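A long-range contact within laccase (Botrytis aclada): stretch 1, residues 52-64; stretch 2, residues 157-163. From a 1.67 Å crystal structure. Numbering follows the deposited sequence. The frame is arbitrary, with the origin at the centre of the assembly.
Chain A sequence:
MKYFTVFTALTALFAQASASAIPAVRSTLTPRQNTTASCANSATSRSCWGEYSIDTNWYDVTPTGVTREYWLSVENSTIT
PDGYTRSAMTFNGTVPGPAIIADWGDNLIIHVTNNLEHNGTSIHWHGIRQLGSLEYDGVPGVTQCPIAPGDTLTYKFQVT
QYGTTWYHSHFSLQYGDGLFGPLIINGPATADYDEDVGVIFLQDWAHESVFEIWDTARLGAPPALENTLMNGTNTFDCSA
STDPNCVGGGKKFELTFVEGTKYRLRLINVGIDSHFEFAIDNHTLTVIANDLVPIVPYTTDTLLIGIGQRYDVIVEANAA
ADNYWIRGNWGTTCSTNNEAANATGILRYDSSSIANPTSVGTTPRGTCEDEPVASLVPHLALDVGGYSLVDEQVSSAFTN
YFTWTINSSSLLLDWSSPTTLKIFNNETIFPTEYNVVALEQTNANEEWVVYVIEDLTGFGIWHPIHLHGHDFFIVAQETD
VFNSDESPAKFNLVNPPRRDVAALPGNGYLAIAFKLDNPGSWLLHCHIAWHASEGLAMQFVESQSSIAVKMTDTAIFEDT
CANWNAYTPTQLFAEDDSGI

Stretch 1 (52-64) YSIDTNWYDVTPT
Stretch 2 157-163: FQVTQYG

Two segments of the laccase chain, at least 95 residues apart wherever they touch, bury 408 Å² without one direct hydrogen bond; water and aromatic packing join them. Stretch 1 starts as a strand at Tyr 52 and Ser 53, then enters a type I turn from Ser 53 to Thr 56 (Ile 54 -61/-19, Asp 55 -94/-4), closed by Thr 56 N to Ser 53 O at 2.9 Å. A side chain braces it: Ser 53 N donates to Thr 56 OG1 (2.9 Å). Stretch 2 leaves its strand after Gln 158 and continues as loop: Thr 160 -108/22 (chi1 p), Gln 161 -143/162, Tyr 162 -139/146. The phenol of Tyr 162 (chi1 p, chi2 89°) approaches the turn. Tyr 162 OH lies 3.6 Å from Ile 54 CD1 and donates to water 1 (2.5 Å), which donates to Ser 53 O and Thr 56 O, each at 2.7 Å. Water 2 donates to Ile 54 O (2.7 Å) and Tyr 162 OH (2.9 Å), so the hydroxyl both gives and receives. Trp 58 (-71/-9, chi1 p, chi2 93°) points toward stretch 2, its CA 6.2 Å from Gln 161 CA. The edge of Tyr 162 meets the face of the Trp 58 six-membered ring, centroids 5.6 Å apart, planes at 68°. Trp 58 CD1 rests 3.8 Å from Gln 161 CG (chi1 m, chi2 t), and water 4 accepts from Trp 58 NE1 (2.9 Å) and Gln 161 NE2 (2.8 Å). Trp 58 O and Thr 160 O, both acceptors, stand 3.1 Å apart. Water 3 donates to Trp 58 O (3.0 Å) and lies 2.8 Å from Thr 160 OG1. Thr 62 (-136/128, chi1 m) has its CA 5.6 Å from Thr 160 CA; its CG2 packs 3.5 Å from Gln 158 NE2.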

# COMPACT_ATOMS: atom_id res chain seq x y z
N TYR A 52 6.50 -20.49 17.89
CA TYR A 52 7.11 -19.44 17.09
C TYR A 52 7.12 -18.18 17.87
O TYR A 52 6.53 -18.09 18.96
CB TYR A 52 6.32 -19.25 15.82
CG TYR A 52 6.07 -20.53 15.07
CD1 TYR A 52 7.06 -21.09 14.27
CD2 TYR A 52 4.85 -21.19 15.16
CE1 TYR A 52 6.83 -22.26 13.58
CE2 TYR A 52 4.61 -22.37 14.45
CZ TYR A 52 5.61 -22.89 13.68
OH TYR A 52 5.36 -24.06 12.95
N SER A 53 7.80 -17.19 17.34
CA SER A 53 7.92 -15.97 18.05
C SER A 53 8.33 -14.90 17.13
O SER A 53 8.54 -15.11 15.91
CB SER A 53 9.01 -16.11 19.14
OG SER A 53 10.30 -16.04 18.57
N ILE A 54 8.55 -13.75 17.73
CA ILE A 54 9.07 -12.57 17.05
C ILE A 54 10.45 -12.84 16.46
O ILE A 54 10.93 -12.12 15.62
CB ILE A 54 9.08 -11.40 18.08
CG1 ILE A 54 8.87 -10.08 17.39
CG2 ILE A 54 10.36 -11.46 18.99
CD1 ILE A 54 7.49 -9.97 16.75
N ASP A 55 11.12 -13.91 16.97
CA ASP A 55 12.45 -14.24 16.48
C ASP A 55 12.44 -15.28 15.35
O ASP A 55 13.50 -15.59 14.74
CB ASP A 55 13.31 -14.70 17.66
CG ASP A 55 13.56 -13.60 18.65
OD1 ASP A 55 13.99 -12.47 18.24
OD2 ASP A 55 13.34 -13.85 19.82
N THR A 56 11.26 -15.79 15.05
CA THR A 56 11.13 -16.70 13.95
C THR A 56 11.41 -16.03 12.62
O THR A 56 10.91 -14.93 12.36
CB THR A 56 9.74 -17.34 13.93
OG1 THR A 56 9.51 -17.98 15.20
CG2 THR A 56 9.58 -18.33 12.75
N ASN A 57 12.22 -16.67 11.76
CA ASN A 57 12.45 -16.12 10.44
C ASN A 57 11.28 -16.50 9.55
O ASN A 57 11.24 -17.56 8.98
CB ASN A 57 13.78 -16.58 9.84
CG ASN A 57 14.08 -15.88 8.51
OD1 ASN A 57 13.16 -15.57 7.80
ND2 ASN A 57 15.35 -15.69 8.16
N TRP A 58 10.31 -15.58 9.43
CA TRP A 58 9.12 -15.84 8.65
C TRP A 58 9.31 -15.88 7.15
O TRP A 58 8.40 -16.28 6.46
CB TRP A 58 8.00 -14.86 9.01
CG TRP A 58 8.29 -13.47 8.51
CD1 TRP A 58 7.89 -12.94 7.33
CD2 TRP A 58 9.00 -12.43 9.20
NE1 TRP A 58 8.32 -11.64 7.21
CE2 TRP A 58 8.98 -11.29 8.37
CE3 TRP A 58 9.63 -12.35 10.45
CZ2 TRP A 58 9.60 -10.10 8.72
CZ3 TRP A 58 10.25 -11.15 10.79
CH2 TRP A 58 10.22 -10.04 9.93
N TYR A 59 10.50 -15.49 6.66
CA TYR A 59 10.82 -15.69 5.27
C TYR A 59 11.10 -17.17 5.01
O TYR A 59 11.04 -17.57 3.85
CB TYR A 59 12.04 -14.87 4.81
CG TYR A 59 11.84 -13.38 5.03
CD1 TYR A 59 11.12 -12.64 4.13
CD2 TYR A 59 12.32 -12.76 6.20
CE1 TYR A 59 10.89 -11.27 4.34
CE2 TYR A 59 12.11 -11.45 6.43
CZ TYR A 59 11.39 -10.69 5.50
OH TYR A 59 11.18 -9.35 5.83
N ASP A 60 11.54 -17.89 6.04
CA ASP A 60 11.98 -19.26 5.90
C ASP A 60 11.07 -20.27 6.54
O ASP A 60 11.09 -21.42 6.13
CB ASP A 60 13.38 -19.41 6.53
CG ASP A 60 14.45 -18.61 5.79
OD1 ASP A 60 14.25 -18.18 4.61
OD2 ASP A 60 15.53 -18.42 6.41
N VAL A 61 10.30 -19.87 7.57
CA VAL A 61 9.51 -20.77 8.44
C VAL A 61 8.08 -20.22 8.49
O VAL A 61 7.93 -19.01 8.62
CB VAL A 61 10.12 -20.77 9.87
CG1 VAL A 61 9.26 -21.52 10.88
CG2 VAL A 61 11.54 -21.43 9.83
N THR A 62 7.07 -21.09 8.40
CA THR A 62 5.70 -20.65 8.45
C THR A 62 4.92 -21.58 9.34
O THR A 62 4.93 -22.81 9.13
CB THR A 62 5.05 -20.70 7.06
OG1 THR A 62 5.86 -20.01 6.10
CG2 THR A 62 3.61 -20.11 7.07
N PRO A 63 4.21 -21.02 10.32
CA PRO A 63 3.27 -21.84 11.10
C PRO A 63 2.21 -22.55 10.27
O PRO A 63 1.88 -22.17 9.16
CB PRO A 63 2.61 -20.80 12.01
CG PRO A 63 3.56 -19.77 12.13
CD PRO A 63 4.20 -19.64 10.80
N THR A 64 1.68 -23.64 10.81
CA THR A 64 0.55 -24.25 10.15
C THR A 64 -0.64 -23.51 10.72
O THR A 64 -0.71 -23.24 11.92
CB THR A 64 0.45 -25.76 10.44
OG1 THR A 64 0.13 -25.92 11.82
CG2 THR A 64 1.75 -26.37 10.17
N PHE A 157 -3.80 -17.96 -1.39
CA PHE A 157 -2.48 -17.78 -1.00
C PHE A 157 -2.37 -18.03 0.47
O PHE A 157 -3.39 -17.97 1.16
CB PHE A 157 -1.90 -16.42 -1.37
CG PHE A 157 -2.69 -15.26 -0.88
CD1 PHE A 157 -3.71 -14.74 -1.65
CD2 PHE A 157 -2.45 -14.68 0.36
CE1 PHE A 157 -4.45 -13.64 -1.24
CE2 PHE A 157 -3.23 -13.57 0.76
CZ PHE A 157 -4.21 -13.04 -0.08
N GLN A 158 -1.19 -18.43 0.87
CA GLN A 158 -0.86 -18.49 2.28
C GLN A 158 -0.33 -17.18 2.78
O GLN A 158 0.48 -16.50 2.12
CB GLN A 158 0.18 -19.59 2.59
CG GLN A 158 0.32 -19.90 4.03
CD GLN A 158 1.19 -21.12 4.27
OE1 GLN A 158 2.07 -21.41 3.44
NE2 GLN A 158 0.98 -21.82 5.42
N VAL A 159 -0.64 -16.87 4.05
CA VAL A 159 0.02 -15.71 4.61
C VAL A 159 1.21 -16.19 5.42
O VAL A 159 1.08 -16.93 6.42
CB VAL A 159 -0.90 -14.79 5.43
CG1 VAL A 159 -1.84 -14.00 4.47
CG2 VAL A 159 -1.77 -15.60 6.50
N THR A 160 2.38 -15.86 4.92
CA THR A 160 3.63 -16.33 5.51
C THR A 160 4.32 -15.14 6.21
O THR A 160 5.52 -15.08 6.40
CB THR A 160 4.53 -16.90 4.39
OG1 THR A 160 4.84 -15.85 3.46
CG2 THR A 160 3.79 -17.99 3.66
N GLN A 161 3.50 -14.14 6.54
CA GLN A 161 3.90 -12.88 7.12
C GLN A 161 2.78 -12.54 8.13
O GLN A 161 1.67 -13.06 8.04
CB GLN A 161 3.94 -11.75 6.07
CG GLN A 161 4.99 -11.94 5.04
CD GLN A 161 4.67 -11.16 3.83
OE1 GLN A 161 3.84 -11.61 2.98
NE2 GLN A 161 5.30 -10.00 3.70
N TYR A 162 3.11 -11.64 9.04
CA TYR A 162 2.17 -11.16 10.05
C TYR A 162 2.32 -9.67 10.23
O TYR A 162 3.39 -9.08 10.06
CB TYR A 162 2.28 -11.97 11.36
CG TYR A 162 3.63 -11.91 11.98
CD1 TYR A 162 3.96 -10.89 12.88
CD2 TYR A 162 4.61 -12.82 11.62
CE1 TYR A 162 5.25 -10.81 13.42
CE2 TYR A 162 5.89 -12.74 12.12
CZ TYR A 162 6.20 -11.74 13.03
OH TYR A 162 7.45 -11.65 13.59
N GLY A 163 1.18 -9.07 10.51
CA GLY A 163 1.12 -7.65 10.77
C GLY A 163 -0.04 -7.00 10.02
O GLY A 163 -1.09 -7.59 9.81
O HOH W 1 8.74 -13.84 13.48
O HOH W 2 9.91 -10.25 14.04
O HOH W 3 7.45 -15.07 3.93
O HOH W 4 7.14 -9.40 5.79
O HOH W 5 6.05 -17.46 7.65